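Local coordinates for protein alpha-L-rhamnosidase (Aspergillus terreus, PDB 6GSZ) that probably hydrolyses terminal non-reducing alpha-L-rhamnose residues in alpha-L-rhamnosides, as a calcium-binding, N-glycosylated fungal glycosidase, at residues R311-N319 and L330-R341. Sequence-based numbering, arbitrary orientation. Where two conformers were deposited one is given.
With 1PE (pentaethylene glycol), chain B.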
# COMPACT_ATOMS: atom_id res chain seq x y z
N ARG A 311 -13.07 1.73 -5.90
CA ARG A 311 -13.94 2.48 -5.05
C ARG A 311 -14.33 1.55 -3.90
O ARG A 311 -15.20 0.70 -4.04
CB ARG A 311 -15.17 2.96 -5.83
CG ARG A 311 -14.87 3.79 -7.07
CD ARG A 311 -16.01 3.78 -8.09
NE ARG A 311 -17.18 4.55 -7.66
CZ ARG A 311 -18.32 4.04 -7.17
NH1 ARG A 311 -18.45 2.72 -7.00
NH2 ARG A 311 -19.32 4.88 -6.86
N VAL A 312 -13.61 1.69 -2.79
CA VAL A 312 -13.70 0.70 -1.72
C VAL A 312 -14.91 0.97 -0.82
O VAL A 312 -15.53 0.01 -0.31
CB VAL A 312 -12.38 0.63 -0.94
CG1 VAL A 312 -12.44 -0.29 0.25
CG2 VAL A 312 -11.29 0.15 -1.86
N ALA A 313 -15.24 2.25 -0.60
CA ALA A 313 -16.33 2.62 0.30
C ALA A 313 -16.87 4.00 -0.08
O ALA A 313 -16.23 4.76 -0.75
CB ALA A 313 -15.83 2.64 1.73
N GLU A 314 -18.07 4.26 0.41
CA GLU A 314 -18.66 5.56 0.50
C GLU A 314 -18.33 6.17 1.86
O GLU A 314 -18.25 5.43 2.87
CB GLU A 314 -20.18 5.38 0.39
CG GLU A 314 -20.90 6.68 0.30
CD GLU A 314 -22.41 6.63 0.13
OE1 GLU A 314 -22.94 5.56 -0.22
OE2 GLU A 314 -23.04 7.67 0.36
N HIS A 315 -18.19 7.48 1.92
CA HIS A 315 -18.11 8.20 3.19
C HIS A 315 -19.08 9.37 3.13
O HIS A 315 -18.96 10.26 2.28
CB HIS A 315 -16.69 8.65 3.51
CG HIS A 315 -16.47 8.91 4.94
ND1 HIS A 315 -16.02 7.93 5.79
CD2 HIS A 315 -16.69 10.01 5.69
CE1 HIS A 315 -15.96 8.42 7.02
NE2 HIS A 315 -16.36 9.70 6.99
N LYS A 316 -20.05 9.35 4.05
CA LYS A 316 -21.15 10.31 3.99
C LYS A 316 -20.71 11.71 4.43
O LYS A 316 -19.81 11.88 5.26
CB LYS A 316 -22.33 9.82 4.83
CG LYS A 316 -23.03 8.63 4.20
CD LYS A 316 -24.27 8.16 4.94
CE LYS A 316 -24.79 6.83 4.41
NZ LYS A 316 -25.95 6.35 5.21
N LEU A 317 -21.41 12.70 3.87
CA LEU A 317 -21.28 14.07 4.28
C LEU A 317 -21.66 14.17 5.75
O LEU A 317 -22.68 13.63 6.17
CB LEU A 317 -22.21 14.88 3.37
CG LEU A 317 -22.25 16.38 3.56
CD1 LEU A 317 -20.96 17.04 3.12
CD2 LEU A 317 -23.42 16.93 2.76
N ALA A 318 -20.83 14.88 6.53
CA ALA A 318 -21.08 15.09 7.95
C ALA A 318 -21.73 16.45 8.23
O ALA A 318 -22.48 16.59 9.17
CB ALA A 318 -19.81 14.95 8.72
N ASN A 319 -21.40 17.47 7.44
CA ASN A 319 -21.88 18.81 7.71
C ASN A 319 -21.65 19.68 6.46
O ASN A 319 -20.73 19.44 5.68
CB ASN A 319 -21.16 19.42 8.92
CG ASN A 319 -21.86 20.63 9.51
OD1 ASN A 319 -23.06 20.79 9.33
ND2 ASN A 319 -21.11 21.50 10.16
N LEU A 330 -18.36 21.77 2.39
CA LEU A 330 -18.66 20.41 2.82
C LEU A 330 -17.58 19.94 3.80
O LEU A 330 -16.40 20.19 3.60
CB LEU A 330 -18.65 19.49 1.60
CG LEU A 330 -19.48 19.90 0.39
CD1 LEU A 330 -19.44 18.82 -0.66
CD2 LEU A 330 -20.92 20.23 0.80
N ASP A 331 -18.03 19.24 4.84
CA ASP A 331 -17.18 18.55 5.80
C ASP A 331 -17.58 17.07 5.77
O ASP A 331 -18.71 16.72 6.13
CB ASP A 331 -17.30 19.21 7.18
CG ASP A 331 -16.49 18.53 8.28
OD1 ASP A 331 -15.70 17.63 7.93
OD2 ASP A 331 -16.63 18.94 9.47
N PHE A 332 -16.62 16.21 5.39
CA PHE A 332 -16.86 14.75 5.40
C PHE A 332 -16.47 14.08 6.73
O PHE A 332 -16.65 12.86 6.86
CB PHE A 332 -16.15 14.12 4.20
CG PHE A 332 -16.94 14.44 2.96
CD1 PHE A 332 -18.07 13.73 2.64
CD2 PHE A 332 -16.59 15.54 2.19
CE1 PHE A 332 -18.81 14.08 1.53
CE2 PHE A 332 -17.34 15.91 1.09
CZ PHE A 332 -18.44 15.16 0.76
N GLY A 333 -15.91 14.84 7.68
CA GLY A 333 -15.60 14.30 9.02
C GLY A 333 -14.34 13.46 9.10
O GLY A 333 -13.94 13.02 10.20
N GLN A 334 -13.70 13.23 7.97
CA GLN A 334 -12.56 12.34 7.82
C GLN A 334 -11.73 12.90 6.67
O GLN A 334 -12.31 13.24 5.65
CB GLN A 334 -13.02 10.92 7.51
CG GLN A 334 -11.87 9.97 7.17
CD GLN A 334 -10.90 9.72 8.30
OE1 GLN A 334 -11.32 9.38 9.43
NE2 GLN A 334 -9.60 9.87 8.01
N ASN A 335 -10.41 12.95 6.86
CA ASN A 335 -9.48 13.26 5.79
C ASN A 335 -9.28 11.97 4.99
O ASN A 335 -8.65 11.02 5.49
CB ASN A 335 -8.17 13.79 6.37
CG ASN A 335 -7.21 14.33 5.34
OD1 ASN A 335 -7.63 14.70 4.24
ND2 ASN A 335 -5.94 14.45 5.69
N LEU A 336 -9.88 11.92 3.81
CA LEU A 336 -9.96 10.74 3.00
C LEU A 336 -9.32 10.99 1.64
O LEU A 336 -8.95 12.11 1.29
CB LEU A 336 -11.40 10.24 2.89
CG LEU A 336 -12.45 11.24 2.42
CD1 LEU A 336 -12.48 11.28 0.94
CD2 LEU A 336 -13.83 10.86 2.94
N VAL A 337 -9.19 9.91 0.89
CA VAL A 337 -8.55 9.91 -0.42
C VAL A 337 -9.48 9.25 -1.43
O VAL A 337 -9.95 8.15 -1.21
CB VAL A 337 -7.17 9.23 -0.39
CG1 VAL A 337 -6.55 9.19 -1.78
CG2 VAL A 337 -6.25 9.98 0.55
N GLY A 338 -9.77 10.00 -2.50
CA GLY A 338 -10.66 9.59 -3.57
C GLY A 338 -11.26 10.82 -4.23
O GLY A 338 -10.53 11.65 -4.70
N TRP A 339 -12.59 10.90 -4.24
CA TRP A 339 -13.25 11.96 -5.00
C TRP A 339 -14.72 12.02 -4.58
O TRP A 339 -15.17 11.24 -3.75
CB TRP A 339 -13.10 11.75 -6.49
CG TRP A 339 -13.51 10.42 -7.02
CD1 TRP A 339 -14.75 9.88 -7.13
CD2 TRP A 339 -12.60 9.41 -7.51
NE1 TRP A 339 -14.71 8.64 -7.68
CE2 TRP A 339 -13.40 8.32 -7.92
CE3 TRP A 339 -11.21 9.34 -7.64
CZ2 TRP A 339 -12.85 7.22 -8.54
CZ3 TRP A 339 -10.68 8.22 -8.24
CH2 TRP A 339 -11.49 7.20 -8.69
N LEU A 340 -15.45 12.95 -5.18
CA LEU A 340 -16.90 13.07 -4.93
C LEU A 340 -17.73 12.33 -5.97
O LEU A 340 -17.30 12.14 -7.09
CB LEU A 340 -17.32 14.54 -4.98
CG LEU A 340 -16.66 15.45 -3.96
CD1 LEU A 340 -17.10 16.88 -4.17
CD2 LEU A 340 -16.96 14.96 -2.53
N ARG A 341 -18.92 11.92 -5.55
CA ARG A 341 -20.01 11.51 -6.44
C ARG A 341 -21.16 12.48 -6.21
O ARG A 341 -21.55 12.71 -5.06
CB ARG A 341 -20.48 10.08 -6.14
CG ARG A 341 -21.65 9.63 -7.02
CD ARG A 341 -22.23 8.28 -6.66
NE ARG A 341 -23.04 8.37 -5.45
CZ ARG A 341 -23.39 7.33 -4.67
NH1 ARG A 341 -24.15 7.52 -3.60
NH2 ARG A 341 -22.98 6.10 -4.97
OH2 1PE B . -20.82 6.31 -11.40
C12 1PE B . -19.62 5.57 -11.15
C22 1PE B . -19.87 4.09 -10.85
OH3 1PE B . -20.89 4.03 -9.87
C13 1PE B . -22.23 2.76 -8.33
C23 1PE B . -21.13 2.73 -9.37
OH4 1PE B . -22.20 3.84 -7.38
C14 1PE B . -21.55 3.02 -5.17
C24 1PE B . -22.72 3.40 -6.11
OH5 1PE B . -21.24 4.17 -4.42
C15 1PE B . -19.35 3.52 -3.16
C25 1PE B . -20.79 4.00 -3.11
OH6 1PE B . -19.41 2.11 -3.10
C16 1PE B . -18.31 0.20 -2.54
C26 1PE B . -18.13 1.57 -3.11
OH7 1PE B . -18.93 -0.65 -3.49
O HOH W 1 -18.21 20.88 10.42
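Two backbone amides of 311-319 converge on the carbonyl oxygen of Asp331: Ala318 N at 2.8 Å and Asn319 N at 3.1 Å, both in the carbonyl plane. Ala318 and Asn319 together face Asp331, a classic beta bulge. In return Asp331 N gives a straighter bond to Asn319 O. A water joins Asn319 ND2 to Asp331 OD2, linking the side chains of this antiparallel hydrogen-bonded pair. Aspartate's short side chain lets OD1 reach the amide two residues ahead, Gly333 N, forming an Asx turn; OD1 also pairs with Arg399. Gly333 supplies the positive phi at the corner and spares Ala318 CB a tight approach.

Beyond the bulge, branched Leu317 offers one methyl to two partners. With CG anti to the backbone N (chi1 -179°) and chi2 at 69°, CD1 lies over one face of the Phe332 ring, 4.2 Å from its centroid, a CH-pi contact, and also meets Leu330 CB, 3.7 Å away. Val401 and Phe398 also touch the ring. The flat imidazole of His315 turns its edge to Phe332 O, with CD2 3.1 Å away, while its carbons suit aliphatic Leu336 CD2, 3.7 Å from His315 CB. Gln334 CB lies near NE2.

At the other end, Arg311 CG rests near Trp339 CZ2, and Glu390 binds both side chains. Arg311 NH2 bonds to a pentaethylene glycol, probably from the crystallisation liquor, beside which the like-charged Arg341 NH2 lies 4.3 Å from Arg311 NH2. Glu314 OE1 is 4.1 Å from Arg341 NH1, beyond a salt bridge; its OE2 bonds to Thr418.

The bulge thus pairs strands 319-322 and 328-332, the Asx turn shapes the corner, and 309-315, an outermost strand of another sheet, packs on by side chains at 69° to 339-341, within the beta-sheet framework of the concanavalin-like domain of bacterial-type alpha-L-rhamnosidases.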